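Local coordinates for protein Emp47p (form2) (Saccharomyces cerevisiae, PDB 2A6Z) that acts as a calcium-independent cargo receptor of the early secretory pathway, with a carbohydrate recognition domain that takes part in the secretion of glycoproteins, at residues 77-88 with 105-115; 95-103 with 195-203. All coordinates share one frame; numbering follows the deposited sequence.

Overall arrangement
Both contacts are built on one seven-stranded antiparallel sheet of the beta sandwich, and their centres lie about 7 Å apart. Contact 1 pairs strand 81-88 with strand 108-113; contact 2 sets the loop 95-103, which runs between those two strands, against strand 192-200. In the sheet, 192-200 is the neighbour of 81-88 on its other edge. Along the chain the segments alternate, in the order 77-88, 95-103, 105-115, 195-203. The loop thus leaves the strand pair of contact 1 and folds back over the same sheet. The two contacts meet directly at T198, whose backbone O lies 2.8 Å from S83 N on strand 81-88, while its side chain reaches the loop.

Contact 1: 77-88 with 105-115; sequences QTDGGISFWFVQ and YDGLQLLVDNN
Q109 lies against W85 on one face of the sheet, in a non-hydrogen-bonded pair of the antiparallel strands 81-88 and 108-113. Its CB sits 3.7 Å from W85 CZ3, and CG then passes over the six-membered ring in a CH-pi contact, 4.0 Å from the centroid. With CG anti to the backbone N (chi1 178°) and the chain extended beyond it, the amide runs along the indole nearly parallel to it, the planes 9° apart. CD carries on past W85 CH2, and NE2, in one of two serine conformers, donates a hydrogen bond to S83 OG at 2.9 Å, close to its own amide plane. Glutamine suits this place, having a methylene chain for the aromatic face and an amide that can meet the serine hydroxyl in that conformer.

The same indole turns its edge to Y105: CZ3 stands over the phenol face, 3.7 Å from Y105 CD2, with the rings at 73° in an edge-to-face pair. W85 NE1 is bonded to T198 on the adjacent strand, which helps fix the ring. On the opposite face of the sheet, I82, F84, F86, L108, L110 and V112 give the apolar side expected inside a sandwich; I82 CG2 rests 3.7 Å from V112 CB. G107 has backbone angles that suit glycine, where the chain turns a corner beside V87.

Where the strands open out, N114 OD1 accepts from T78 N at 3.1 Å on a lone pair. A water accepts from N114 N and lies 2.8 Å from G80 O, while a second bridges G80 O and D113 OD2, which is also bonded to Y139. Antiparallel pairing in a sheet whose apolar face packs on the second sheet, F84 on W67 and F69 and F86 on F63, is that of the legume-like lectin sandwich.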
loop_
_atom_site.group_PDB
_atom_site.type_symbol
_atom_site.label_atom_id
_atom_site.label_comp_id
_atom_site.label_asym_id
_atom_site.label_seq_id
_atom_site.Cartn_x
_atom_site.Cartn_y
_atom_site.Cartn_z
ATOM N N GLN A 77 18.007 2.690 9.022
ATOM C CA GLN A 77 17.641 3.319 7.750
ATOM C C GLN A 77 18.046 2.496 6.573
ATOM O O GLN A 77 19.149 1.967 6.486
ATOM C CB GLN A 77 18.287 4.713 7.708
ATOM C CG GLN A 77 17.711 5.424 6.430
ATOM C CD GLN A 77 18.304 6.867 6.608
ATOM O OE1 GLN A 77 18.170 7.739 5.814
ATOM N NE2 GLN A 77 18.911 7.007 7.810
ATOM N N THR A 78 17.197 2.322 5.594
ATOM C CA THR A 78 17.532 1.553 4.380
ATOM C C THR A 78 16.875 2.295 3.264
ATOM O O THR A 78 16.057 3.206 3.497
ATOM C CB THR A 78 16.947 0.126 4.403
ATOM O OG1 THR A 78 15.605 0.163 4.063
ATOM C CG2 THR A 78 17.340 -0.581 5.664
ATOM N N ASP A 79 17.162 1.916 2.009
ATOM C CA ASP A 79 16.476 2.432 0.856
ATOM C C ASP A 79 15.305 1.534 0.412
ATOM O O ASP A 79 14.750 1.723 -0.658
ATOM C CB ASP A 79 17.462 2.754 -0.277
ATOM C CG ASP A 79 18.167 1.511 -0.811
ATOM O OD1 ASP A 79 17.732 0.403 -0.643
ATOM O OD2 ASP A 79 19.270 1.689 -1.422
ATOM N N GLY A 80 14.934 0.599 1.289
ATOM C CA GLY A 80 13.746 -0.221 1.066
ATOM C C GLY A 80 12.461 0.599 1.366
ATOM O O GLY A 80 12.493 1.763 1.707
ATOM N N GLY A 81 11.337 -0.107 1.251
ATOM C CA GLY A 81 10.055 0.498 1.622
ATOM C C GLY A 81 8.923 -0.346 1.119
ATOM O O GLY A 81 9.126 -1.313 0.348
ATOM N N ILE A 82 7.746 0.024 1.577
ATOM C CA ILE A 82 6.493 -0.688 1.204
ATOM C C ILE A 82 5.526 0.372 0.674
ATOM O O ILE A 82 5.380 1.439 1.274
ATOM C CB ILE A 82 5.917 -1.525 2.369
ATOM C CG1 ILE A 82 4.636 -2.271 1.946
ATOM C CG2 ILE A 82 5.676 -0.712 3.647
ATOM C CD1 ILE A 82 4.160 -3.310 2.923
ATOM N N SER A 83 4.932 0.051 -0.460
ATOM C CA SER A 83 4.005 0.976 -1.138
ATOM C C SER A 83 2.651 0.319 -1.328
ATOM O O SER A 83 2.520 -0.843 -1.741
ATOM C CB SER A 83 4.547 1.303 -2.513
ATOM O OG SER A 83 5.611 2.240 -2.460
ATOM N N PHE A 84 1.613 1.110 -1.042
ATOM C CA PHE A 84 0.209 0.725 -1.201
ATOM C C PHE A 84 -0.372 1.566 -2.323
ATOM O O PHE A 84 -0.203 2.778 -2.323
ATOM C CB PHE A 84 -0.578 0.941 0.104
ATOM C CG PHE A 84 0.040 0.245 1.286
ATOM C CD1 PHE A 84 -0.364 -1.023 1.655
ATOM C CD2 PHE A 84 1.027 0.871 2.065
ATOM C CE1 PHE A 84 0.191 -1.673 2.734
ATOM C CE2 PHE A 84 1.626 0.219 3.115
ATOM C CZ PHE A 84 1.181 -1.064 3.459
ATOM N N TRP A 85 -1.024 0.904 -3.278
ATOM C CA TRP A 85 -1.359 1.545 -4.539
ATOM C C TRP A 85 -2.872 1.608 -4.784
ATOM O O TRP A 85 -3.590 0.656 -4.441
ATOM C CB TRP A 85 -0.749 0.754 -5.699
ATOM C CG TRP A 85 0.744 0.604 -5.612
ATOM C CD1 TRP A 85 1.421 -0.437 -5.022
ATOM C CD2 TRP A 85 1.735 1.509 -6.129
ATOM N NE1 TRP A 85 2.800 -0.237 -5.145
ATOM C CE2 TRP A 85 2.996 0.932 -5.824
ATOM C CE3 TRP A 85 1.680 2.725 -6.832
ATOM C CZ2 TRP A 85 4.216 1.546 -6.196
ATOM C CZ3 TRP A 85 2.878 3.307 -7.199
ATOM C CH2 TRP A 85 4.129 2.729 -6.883
ATOM N N PHE A 86 -3.287 2.665 -5.428
ATOM C CA PHE A 86 -4.646 2.827 -5.944
ATOM C C PHE A 86 -4.496 3.581 -7.282
ATOM O O PHE A 86 -4.390 4.791 -7.277
ATOM C CB PHE A 86 -5.497 3.574 -4.909
ATOM C CG PHE A 86 -6.930 3.838 -5.388
ATOM C CD1 PHE A 86 -7.830 2.768 -5.392
ATOM C CD2 PHE A 86 -7.365 5.096 -5.810
ATOM C CE1 PHE A 86 -9.153 2.944 -5.810
ATOM C CE2 PHE A 86 -8.658 5.273 -6.200
ATOM C CZ PHE A 86 -9.563 4.198 -6.186
ATOM N N VAL A 87 -4.407 2.816 -8.369
ATOM C CA VAL A 87 -3.914 3.404 -9.623
ATOM C C VAL A 87 -4.742 2.909 -10.844
ATOM O O VAL A 87 -5.128 1.738 -10.894
ATOM C CB VAL A 87 -2.411 3.107 -9.877
ATOM C CG1 VAL A 87 -1.551 3.672 -8.721
ATOM C CG2 VAL A 87 -2.112 1.632 -10.025
ATOM N N GLN A 88 -4.954 3.795 -11.786
ATOM C CA GLN A 88 -5.765 3.406 -12.966
ATOM C C GLN A 88 -4.916 2.630 -13.945
ATOM O O GLN A 88 -3.869 3.085 -14.374
ATOM C CB GLN A 88 -6.269 4.653 -13.674
ATOM C CG GLN A 88 -7.208 5.542 -12.980
ATOM C CD GLN A 88 -7.446 6.799 -13.832
ATOM O OE1 GLN A 88 -7.905 6.696 -14.975
ATOM N NE2 GLN A 88 -7.098 7.944 -13.248
ATOM N N TYR A 105 2.772 5.675 -12.631
ATOM C CA TYR A 105 1.351 5.378 -12.267
ATOM C C TYR A 105 0.461 6.582 -12.482
ATOM O O TYR A 105 0.923 7.720 -12.518
ATOM C CB TYR A 105 1.343 4.905 -10.807
ATOM C CG TYR A 105 1.724 5.963 -9.830
ATOM C CD1 TYR A 105 0.783 6.745 -9.136
ATOM C CD2 TYR A 105 3.092 6.196 -9.546
ATOM C CE1 TYR A 105 1.146 7.718 -8.229
ATOM C CE2 TYR A 105 3.477 7.182 -8.642
ATOM C CZ TYR A 105 2.517 7.917 -8.000
ATOM O OH TYR A 105 2.866 8.908 -7.087
ATOM N N ASP A 106 -0.850 6.288 -12.555
ATOM C CA ASP A 106 -1.906 7.292 -12.620
ATOM C C ASP A 106 -2.830 7.097 -11.445
ATOM O O ASP A 106 -3.703 6.204 -11.495
ATOM C CB ASP A 106 -2.670 7.069 -13.946
ATOM C CG ASP A 106 -3.782 8.076 -14.143
ATOM O OD1 ASP A 106 -3.894 9.014 -13.309
ATOM O OD2 ASP A 106 -4.543 7.875 -15.118
ATOM N N GLY A 107 -2.629 7.795 -10.357
ATOM C CA GLY A 107 -3.391 7.600 -9.168
ATOM C C GLY A 107 -2.547 7.948 -7.927
ATOM O O GLY A 107 -1.816 8.944 -7.917
ATOM N N LEU A 108 -2.700 7.126 -6.891
ATOM C CA LEU A 108 -2.162 7.338 -5.567
ATOM C C LEU A 108 -1.179 6.245 -5.172
ATOM O O LEU A 108 -1.465 5.026 -5.306
ATOM C CB LEU A 108 -3.333 7.313 -4.555
ATOM C CG LEU A 108 -2.968 7.422 -3.062
ATOM C CD1 LEU A 108 -2.383 8.813 -2.757
ATOM C CD2 LEU A 108 -4.201 7.115 -2.230
ATOM N N GLN A 109 -0.029 6.672 -4.638
ATOM C CA GLN A 109 0.908 5.804 -3.971
ATOM C C GLN A 109 0.991 6.239 -2.497
ATOM O O GLN A 109 1.199 7.421 -2.213
ATOM C CB GLN A 109 2.300 5.950 -4.616
ATOM C CG GLN A 109 3.379 5.107 -3.949
ATOM C CD GLN A 109 4.800 5.605 -4.205
ATOM O OE1 GLN A 109 5.033 6.709 -4.656
ATOM N NE2 GLN A 109 5.764 4.762 -3.930
ATOM N N LEU A 110 0.881 5.275 -1.592
ATOM C CA LEU A 110 1.175 5.536 -0.155
ATOM C C LEU A 110 2.465 4.788 0.151
ATOM O O LEU A 110 2.504 3.559 0.026
ATOM C CB LEU A 110 0.054 5.035 0.753
ATOM C CG LEU A 110 -1.294 5.675 0.506
ATOM C CD1 LEU A 110 -2.359 5.062 1.410
ATOM C CD2 LEU A 110 -1.268 7.180 0.734
ATOM N N LEU A 111 3.483 5.541 0.544
ATOM C CA LEU A 111 4.811 4.969 0.778
ATOM C C LEU A 111 5.126 4.983 2.271
ATOM O O LEU A 111 5.071 6.063 2.897
ATOM C CB LEU A 111 5.878 5.789 0.045
ATOM C CG LEU A 111 7.334 5.368 0.322
ATOM C CD1 LEU A 111 7.619 3.954 -0.165
ATOM C CD2 LEU A 111 8.269 6.364 -0.373
ATOM N N VAL A 112 5.473 3.833 2.828
ATOM C CA VAL A 112 6.018 3.739 4.168
ATOM C C VAL A 112 7.500 3.405 4.019
ATOM O O VAL A 112 7.889 2.393 3.438
ATOM C CB VAL A 112 5.267 2.697 5.020
ATOM C CG1 VAL A 112 5.965 2.509 6.349
ATOM C CG2 VAL A 112 3.808 3.099 5.187
ATOM N N ASP A 113 8.343 4.309 4.534
ATOM C CA ASP A 113 9.802 4.120 4.426
ATOM C C ASP A 113 10.465 5.007 5.437
ATOM O O ASP A 113 9.831 5.774 6.190
ATOM C CB ASP A 113 10.337 4.314 3.004
ATOM C CG ASP A 113 10.775 5.749 2.730
ATOM O OD1 ASP A 113 9.979 6.678 2.995
ATOM O OD2 ASP A 113 11.950 5.927 2.301
ATOM N N ASN A 114 11.818 4.928 5.489
ATOM C CA ASN A 114 12.539 5.693 6.497
ATOM C C ASN A 114 13.762 6.406 5.903
ATOM O O ASN A 114 14.604 6.875 6.678
ATOM C CB ASN A 114 12.909 4.850 7.701
ATOM C CG ASN A 114 14.008 3.839 7.454
ATOM O OD1 ASN A 114 14.630 3.836 6.407
ATOM N ND2 ASN A 114 14.191 2.964 8.436
ATOM N N ASN A 115 13.891 6.448 4.582
ATOM C CA ASN A 115 15.089 7.010 3.944
ATOM C C ASN A 115 15.011 8.505 3.675
ATOM O O ASN A 115 15.988 9.041 3.140
ATOM C CB ASN A 115 15.367 6.247 2.637
ATOM C CG ASN A 115 16.865 6.246 2.291
ATOM O OD1 ASN A 115 17.731 6.217 3.167
ATOM N ND2 ASN A 115 17.122 6.248 1.013
HETATM O O HOH W 1 13.237 2.741 4.172
HETATM O O HOH W 2 13.233 4.253 0.599
HETATM O O HOH W 3 -1.425 3.532 -13.169
HETATM O O HOH W 4 -6.312 8.725 -10.841
#

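Contact 2: 95-103 with 195-203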
loop_
_atom_site.group_PDB
_atom_site.type_symbol
_atom_site.label_atom_id
_atom_site.label_comp_id
_atom_site.label_asym_id
_atom_site.label_seq_id
_atom_site.Cartn_x
_atom_site.Cartn_y
_atom_site.Cartn_z
ATOM N N ASP A 95 4.826 -2.096 -14.750
ATOM C CA ASP A 95 6.101 -1.458 -14.382
ATOM C C ASP A 95 6.446 -1.756 -12.914
ATOM O O ASP A 95 5.562 -1.717 -12.063
ATOM C CB ASP A 95 6.069 0.031 -14.665
ATOM C CG ASP A 95 7.421 0.686 -14.413
ATOM O OD1 ASP A 95 8.195 0.742 -15.386
ATOM O OD2 ASP A 95 7.712 1.080 -13.283
ATOM N N LYS A 96 7.718 -2.022 -12.659
ATOM C CA LYS A 96 8.236 -2.437 -11.371
ATOM C C LYS A 96 9.297 -1.485 -10.835
ATOM O O LYS A 96 10.014 -1.892 -9.914
ATOM C CB LYS A 96 8.759 -3.851 -11.431
ATOM C CG LYS A 96 7.807 -4.894 -12.014
ATOM C CD LYS A 96 6.718 -5.256 -10.995
ATOM C CE LYS A 96 5.666 -6.131 -11.667
ATOM N NZ LYS A 96 4.843 -6.909 -10.677
ATOM N N GLN A 97 9.461 -0.307 -11.367
ATOM C CA GLN A 97 10.602 0.505 -11.045
ATOM C C GLN A 97 10.505 1.358 -9.810
ATOM O O GLN A 97 11.518 1.998 -9.427
ATOM C CB GLN A 97 10.913 1.438 -12.230
ATOM C CG GLN A 97 11.288 0.717 -13.511
ATOM C CD GLN A 97 11.634 1.682 -14.617
ATOM O OE1 GLN A 97 12.757 2.234 -14.622
ATOM N NE2 GLN A 97 10.668 1.991 -15.497
ATOM N N LEU A 98 9.356 1.404 -9.133
ATOM C CA LEU A 98 9.183 2.263 -7.949
ATOM C C LEU A 98 8.699 1.389 -6.798
ATOM O O LEU A 98 7.537 1.002 -6.743
ATOM C CB LEU A 98 8.160 3.358 -8.296
ATOM C CG LEU A 98 7.820 4.330 -7.133
ATOM C CD1 LEU A 98 9.089 4.996 -6.603
ATOM C CD2 LEU A 98 6.803 5.326 -7.640
ATOM N N TYR A 99 9.648 0.998 -5.912
ATOM C CA TYR A 99 9.327 0.064 -4.825
ATOM C C TYR A 99 8.609 -1.156 -5.370
ATOM O O TYR A 99 7.669 -1.725 -4.754
ATOM C CB TYR A 99 8.469 0.723 -3.657
ATOM C CG TYR A 99 9.277 1.858 -3.056
ATOM C CD1 TYR A 99 10.187 1.608 -2.042
ATOM C CD2 TYR A 99 9.208 3.149 -3.553
ATOM C CE1 TYR A 99 10.959 2.613 -1.502
ATOM C CE2 TYR A 99 9.989 4.164 -3.031
ATOM C CZ TYR A 99 10.875 3.870 -2.003
ATOM O OH TYR A 99 11.639 4.927 -1.513
ATOM N N ASN A 100 9.097 -1.686 -6.496
ATOM C CA ASN A 100 8.533 -2.881 -7.148
ATOM C C ASN A 100 7.094 -2.708 -7.606
ATOM O O ASN A 100 6.403 -3.694 -7.796
ATOM C CB ASN A 100 8.727 -4.108 -6.243
ATOM C CG ASN A 100 8.444 -5.411 -7.030
ATOM O OD1 ASN A 100 8.972 -5.572 -8.156
ATOM N ND2 ASN A 100 7.671 -6.293 -6.457
ATOM N N GLY A 101 6.714 -1.465 -7.854
ATOM C CA GLY A 101 5.474 -1.067 -8.454
ATOM C C GLY A 101 5.713 0.006 -9.518
ATOM O O GLY A 101 6.859 0.256 -9.891
ATOM N N PRO A 102 4.643 0.566 -10.063
ATOM C CA PRO A 102 4.779 1.376 -11.281
ATOM C C PRO A 102 5.275 2.785 -11.033
ATOM O O PRO A 102 4.677 3.550 -10.309
ATOM C CB PRO A 102 3.353 1.370 -11.851
ATOM C CG PRO A 102 2.493 1.226 -10.591
ATOM C CD PRO A 102 3.245 0.271 -9.730
ATOM N N VAL A 103 6.360 3.173 -11.737
ATOM C CA VAL A 103 6.922 4.526 -11.598
ATOM C C VAL A 103 6.185 5.584 -12.364
ATOM O O VAL A 103 6.278 6.775 -12.054
ATOM C CB VAL A 103 8.435 4.480 -11.993
ATOM C CG1 VAL A 103 8.635 4.348 -13.498
ATOM C CG2 VAL A 103 9.199 5.710 -11.490
ATOM N N ILE A 195 -5.476 -2.186 -7.179
ATOM C CA ILE A 195 -5.256 -2.096 -5.742
ATOM C C ILE A 195 -4.276 -3.177 -5.384
ATOM O O ILE A 195 -4.469 -4.360 -5.742
ATOM C CB ILE A 195 -6.607 -2.294 -4.999
ATOM C CG1 ILE A 195 -7.549 -1.127 -5.294
ATOM C CG2 ILE A 195 -6.375 -2.512 -3.513
ATOM C CD1 ILE A 195 -8.998 -1.455 -4.976
ATOM N N GLY A 196 -3.198 -2.791 -4.688
ATOM C CA GLY A 196 -2.192 -3.777 -4.333
ATOM C C GLY A 196 -1.130 -3.140 -3.465
ATOM O O GLY A 196 -1.198 -1.973 -3.093
ATOM N N VAL A 197 -0.159 -3.951 -3.146
ATOM C CA VAL A 197 0.946 -3.585 -2.256
ATOM C C VAL A 197 2.224 -4.211 -2.801
ATOM O O VAL A 197 2.219 -5.331 -3.311
ATOM C CB VAL A 197 0.673 -3.972 -0.793
ATOM C CG1 VAL A 197 0.451 -5.495 -0.664
ATOM C CG2 VAL A 197 1.767 -3.500 0.141
ATOM N N THR A 198 3.319 -3.443 -2.724
ATOM C CA THR A 198 4.595 -3.896 -3.256
ATOM C C THR A 198 5.657 -3.481 -2.245
ATOM O O THR A 198 5.519 -2.506 -1.494
ATOM C CB THR A 198 4.888 -3.280 -4.635
ATOM O OG1 THR A 198 5.027 -1.870 -4.538
ATOM C CG2 THR A 198 3.778 -3.580 -5.622
ATOM N N ALA A 199 6.785 -4.198 -2.249
ATOM C CA ALA A 199 7.861 -3.814 -1.300
ATOM C C ALA A 199 9.188 -4.316 -1.847
ATOM O O ALA A 199 9.273 -5.244 -2.642
ATOM C CB ALA A 199 7.642 -4.336 0.106
ATOM N N GLN A 200 10.242 -3.652 -1.334
ATOM C CA GLN A 200 11.612 -4.048 -1.582
ATOM C C GLN A 200 12.396 -3.766 -0.293
ATOM O O GLN A 200 12.072 -2.793 0.415
ATOM C CB GLN A 200 12.228 -3.296 -2.763
ATOM C CG GLN A 200 12.466 -1.803 -2.424
ATOM C CD GLN A 200 12.862 -0.933 -3.573
ATOM O OE1 GLN A 200 12.482 -1.296 -4.717
ATOM N NE2 GLN A 200 13.586 0.154 -3.251
ATOM N N ASN A 201 13.442 -4.531 -0.018
ATOM C CA ASN A 201 14.298 -4.197 1.094
ATOM C C ASN A 201 15.688 -3.685 0.702
ATOM O O ASN A 201 16.395 -3.162 1.573
ATOM C CB ASN A 201 14.361 -5.306 2.163
ATOM C CG ASN A 201 14.813 -6.629 1.634
ATOM O OD1 ASN A 201 15.321 -6.737 0.506
ATOM N ND2 ASN A 201 14.655 -7.676 2.447
ATOM N N GLY A 202 16.036 -3.800 -0.561
ATOM C CA GLY A 202 17.341 -3.263 -1.058
ATOM C C GLY A 202 18.497 -3.970 -0.417
ATOM O O GLY A 202 18.388 -5.075 0.096
ATOM N N ALA A 203 19.651 -3.324 -0.529
ATOM C CA ALA A 203 20.930 -3.943 -0.192
ATOM C C ALA A 203 21.655 -3.217 0.954
ATOM O O ALA A 203 22.755 -3.636 1.299
ATOM C CB ALA A 203 21.848 -3.967 -1.398
HETATM O O HOH W 5 11.750 -1.177 -7.629
#
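Y99 and Q200 face each other across the contact, the phenol ring and the side-chain amide crossing obliquely with their planes 38° apart. The tyrosine belongs to a type I' beta turn, L98 to G101, which lies over strand 192-200 of the lectin sandwich. Q97 and L98 both face G101 in a classic beta bulge. Turns of this type need positive phi at their two middle residues, here Y99 and N100, and asparagine adopts that conformation readily.

Q200 reaches up from the strand with its chain extended beyond CG, carrying the amide alongside the turn. Its NE2 lies 3.9 Å from Y99 CD1 and is hydrogen-bonded to D79, whereas OE1 turns to the turn backbone, 3.4 Å from Y99 CA. A water links the two segments: it donates hydrogen bonds to Q200 OE1 and K96 O and accepts one from N100 N.

N100 brings its CB to 3.8 Å from A199 O, while its ND2 bonds to E30 OE1 and G49 O, tying the turn to strands 26-30 and 48-58. T198 fits beneath the turn because its two branches do different work: the methyl CG2 packs 3.4 Å from N100 O, and the hydroxyl, set between the backbone N and the carbonyl carbon (chi1 64°), is turned up to the loop. That hydroxyl, T198 OG1, donates to Y99 O at 2.7 Å, approaching from above the carbonyl plane, 36° out of it.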